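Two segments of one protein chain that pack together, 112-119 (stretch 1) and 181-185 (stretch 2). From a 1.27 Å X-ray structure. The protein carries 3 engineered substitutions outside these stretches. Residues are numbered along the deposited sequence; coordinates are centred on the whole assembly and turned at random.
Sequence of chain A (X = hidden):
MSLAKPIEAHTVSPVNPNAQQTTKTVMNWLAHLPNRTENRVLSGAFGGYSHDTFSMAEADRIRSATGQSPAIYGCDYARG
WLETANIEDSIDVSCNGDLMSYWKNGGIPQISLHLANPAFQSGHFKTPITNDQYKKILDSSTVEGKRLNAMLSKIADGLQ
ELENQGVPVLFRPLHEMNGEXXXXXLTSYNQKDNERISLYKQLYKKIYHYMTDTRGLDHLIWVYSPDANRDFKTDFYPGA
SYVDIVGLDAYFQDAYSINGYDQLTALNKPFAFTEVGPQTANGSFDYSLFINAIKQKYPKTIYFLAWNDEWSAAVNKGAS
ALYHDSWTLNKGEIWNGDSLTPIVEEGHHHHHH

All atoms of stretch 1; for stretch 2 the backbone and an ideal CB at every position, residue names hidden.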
# COMPACT_ATOMS: atom_id res chain seq x y z
N SER A 112 0.50 1.81 -5.13
CA SER A 112 1.91 1.59 -4.79
C SER A 112 2.78 1.98 -5.98
O SER A 112 2.26 2.30 -7.05
CB SER A 112 2.17 0.13 -4.40
OG SER A 112 1.86 -0.76 -5.47
N LEU A 113 4.09 1.96 -5.78
CA LEU A 113 5.04 2.41 -6.80
C LEU A 113 6.29 1.55 -6.86
O LEU A 113 7.15 1.63 -5.97
CB LEU A 113 5.49 3.85 -6.51
CG LEU A 113 4.40 4.93 -6.39
CD1 LEU A 113 4.93 6.19 -5.73
CD2 LEU A 113 3.81 5.24 -7.75
N HIS A 114 6.43 0.77 -7.92
CA HIS A 114 7.70 0.07 -8.18
C HIS A 114 8.66 1.00 -8.92
O HIS A 114 8.97 0.80 -10.10
CB HIS A 114 7.47 -1.23 -8.92
CG HIS A 114 6.97 -2.33 -8.03
ND1 HIS A 114 5.77 -2.26 -7.35
CD2 HIS A 114 7.53 -3.51 -7.67
CE1 HIS A 114 5.61 -3.35 -6.63
NE2 HIS A 114 6.66 -4.14 -6.81
N LEU A 115 9.13 2.03 -8.23
CA LEU A 115 9.88 3.13 -8.85
C LEU A 115 11.15 2.67 -9.52
O LEU A 115 11.94 1.92 -8.93
CB LEU A 115 10.26 4.17 -7.81
CG LEU A 115 9.16 4.99 -7.14
CD1 LEU A 115 9.80 5.87 -6.06
CD2 LEU A 115 8.43 5.84 -8.18
N ALA A 116 11.36 3.16 -10.74
CA ALA A 116 12.67 3.07 -11.37
C ALA A 116 13.70 3.77 -10.48
O ALA A 116 13.35 4.60 -9.63
CB ALA A 116 12.63 3.69 -12.75
N ASN A 117 14.96 3.43 -10.70
CA ASN A 117 16.06 3.81 -9.83
C ASN A 117 16.76 5.04 -10.39
O ASN A 117 17.46 4.96 -11.40
CB ASN A 117 17.03 2.64 -9.78
CG ASN A 117 18.18 2.84 -8.83
OD1 ASN A 117 18.49 3.95 -8.41
ND2 ASN A 117 18.85 1.73 -8.50
N PRO A 118 16.60 6.19 -9.72
CA PRO A 118 17.16 7.43 -10.27
C PRO A 118 18.68 7.55 -10.14
O PRO A 118 19.25 8.53 -10.60
CB PRO A 118 16.43 8.52 -9.48
CG PRO A 118 16.10 7.89 -8.17
CD PRO A 118 15.87 6.43 -8.45
N ALA A 119 19.34 6.55 -9.56
CA ALA A 119 20.81 6.49 -9.65
C ALA A 119 21.24 6.14 -11.07
O ALA A 119 22.42 6.28 -11.42
CB ALA A 119 21.38 5.49 -8.65
N UNK A 181 15.93 -5.90 -1.77
CA UNK A 181 15.69 -6.02 -3.21
C UNK A 181 15.47 -4.66 -3.91
O UNK A 181 16.11 -4.39 -4.93
CB UNK A 181 14.47 -6.92 -3.45
N UNK A 182 14.62 -3.79 -3.36
CA UNK A 182 14.38 -2.48 -4.00
C UNK A 182 15.51 -1.50 -3.73
O UNK A 182 16.13 -1.53 -2.67
CB UNK A 182 13.06 -1.88 -3.51
N UNK A 183 15.74 -0.60 -4.67
CA UNK A 183 16.86 0.33 -4.55
C UNK A 183 16.78 1.23 -3.31
O UNK A 183 17.81 1.67 -2.79
CB UNK A 183 16.93 1.20 -5.81
N UNK A 184 15.57 1.50 -2.83
CA UNK A 184 15.38 2.41 -1.70
C UNK A 184 15.56 1.74 -0.33
O UNK A 184 15.51 2.42 0.70
CB UNK A 184 13.98 3.03 -1.78
N UNK A 185 15.76 0.42 -0.32
CA UNK A 185 15.82 -0.35 0.93
C UNK A 185 17.24 -0.62 1.42
O UNK A 185 18.18 0.09 1.08
CB UNK A 185 15.10 -1.68 0.74

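Position 181 begins the segment with its CA-to-CB bond out of reach of stretch 1: nothing of that stretch lies within 5.5 Å of the ideal CB. The visible atoms therefore place almost no restriction on the residue, and many side chains would suit. It is Trp181, which makes no contact with stretch 1; its NE1 is hydrogen-bonded elsewhere in the structure.

At position 182, phi/psi of -78/149° is an extended conformation open to most residues. CA-to-CB points sideways, and one thing a side chain might seek in stretch 1 is the imidazole of His114, too far for a short one. A long, flat or flexible group could reach it, whether aromatic, aliphatic or polar. The residue is Phe182, whose chi1 of -62° (m) brings the ring to His114, with CE1 3.7 Å from His114 CD2. The rings form an offset edge-to-face pair, planes at 89° and centroids 5.2 Å apart, with the edge of the phenyl directed toward the imidazole face.

Position 183 faces stretch 1 most directly. CA-to-CB points toward it, and the ideal CB is already 3.3 Å from Asn117 ND2. Beyond lie the carbonyl oxygens of Leu115 and Ala116, which invite a donor, and the CA of Asn117 and ring of Pro118, which offer a C-H surface. A long polar donor could answer the first demand and an apolar group the second; an indole can meet both. Trp183, with chi1 of 64° (p), does so. Its NE1 donates a hydrogen bond to Leu115 O at 2.9 Å, an oxygen lying at the ring edge where the N-H points. Over one face, Asn117 CA sits 3.7 Å from the centroid of the five-membered ring and Pro118 CD 3.6 Å from that of the six-membered ring, both as CH-pi contacts.

At position 184, phi/psi of -84/-5° fits the third residue of the turn. CA-to-CB points sideways, so only a long side chain could reach the backbone of 113-115 and the Leu115 side chain; a large apolar or aromatic one would suit. Trp184 spans the gap: its CZ3 packs 4.0 Å from Leu115 CB, and its CH2 lies 3.6 Å from Leu113 O.

Position 185 ends the turn, out of reach of stretch 1, which imposes no choice. It is Gly185, whose N supplies the type I turn's hydrogen bond to Phe182 O at 3.1 Å.

Stretch 2, residues 181-185: WFWWG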
# COMPACT_ATOMS: atom_id res chain seq x y z
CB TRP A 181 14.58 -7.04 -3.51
CG TRP A 181 13.38 -6.96 -2.60
CD1 TRP A 181 12.23 -6.25 -2.83
CD2 TRP A 181 13.21 -7.63 -1.35
NE1 TRP A 181 11.35 -6.43 -1.79
CE2 TRP A 181 11.92 -7.27 -0.87
CE3 TRP A 181 14.00 -8.50 -0.59
CZ2 TRP A 181 11.42 -7.75 0.34
CZ3 TRP A 181 13.49 -8.97 0.62
CH2 TRP A 181 12.21 -8.59 1.07
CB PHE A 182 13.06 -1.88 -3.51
CG PHE A 182 11.84 -2.70 -3.85
CD1 PHE A 182 11.61 -3.14 -5.15
CD2 PHE A 182 10.89 -2.97 -2.87
CE1 PHE A 182 10.46 -3.88 -5.46
CE2 PHE A 182 9.74 -3.70 -3.17
CZ PHE A 182 9.53 -4.14 -4.46
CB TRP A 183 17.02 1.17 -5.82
CG TRP A 183 15.86 2.09 -6.14
CD1 TRP A 183 14.83 1.83 -7.00
CD2 TRP A 183 15.63 3.42 -5.63
NE1 TRP A 183 13.97 2.91 -7.06
CE2 TRP A 183 14.44 3.90 -6.23
CE3 TRP A 183 16.31 4.25 -4.72
CZ2 TRP A 183 13.90 5.15 -5.94
CZ3 TRP A 183 15.77 5.52 -4.44
CH2 TRP A 183 14.59 5.94 -5.05
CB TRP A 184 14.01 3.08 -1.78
CG TRP A 184 12.85 2.11 -1.79
CD1 TRP A 184 12.25 1.51 -0.70
CD2 TRP A 184 12.11 1.68 -2.94
NE1 TRP A 184 11.21 0.72 -1.13
CE2 TRP A 184 11.10 0.81 -2.49
CE3 TRP A 184 12.23 1.93 -4.32
CZ2 TRP A 184 10.19 0.20 -3.36
CZ3 TRP A 184 11.34 1.31 -5.19
CH2 TRP A 184 10.33 0.45 -4.70
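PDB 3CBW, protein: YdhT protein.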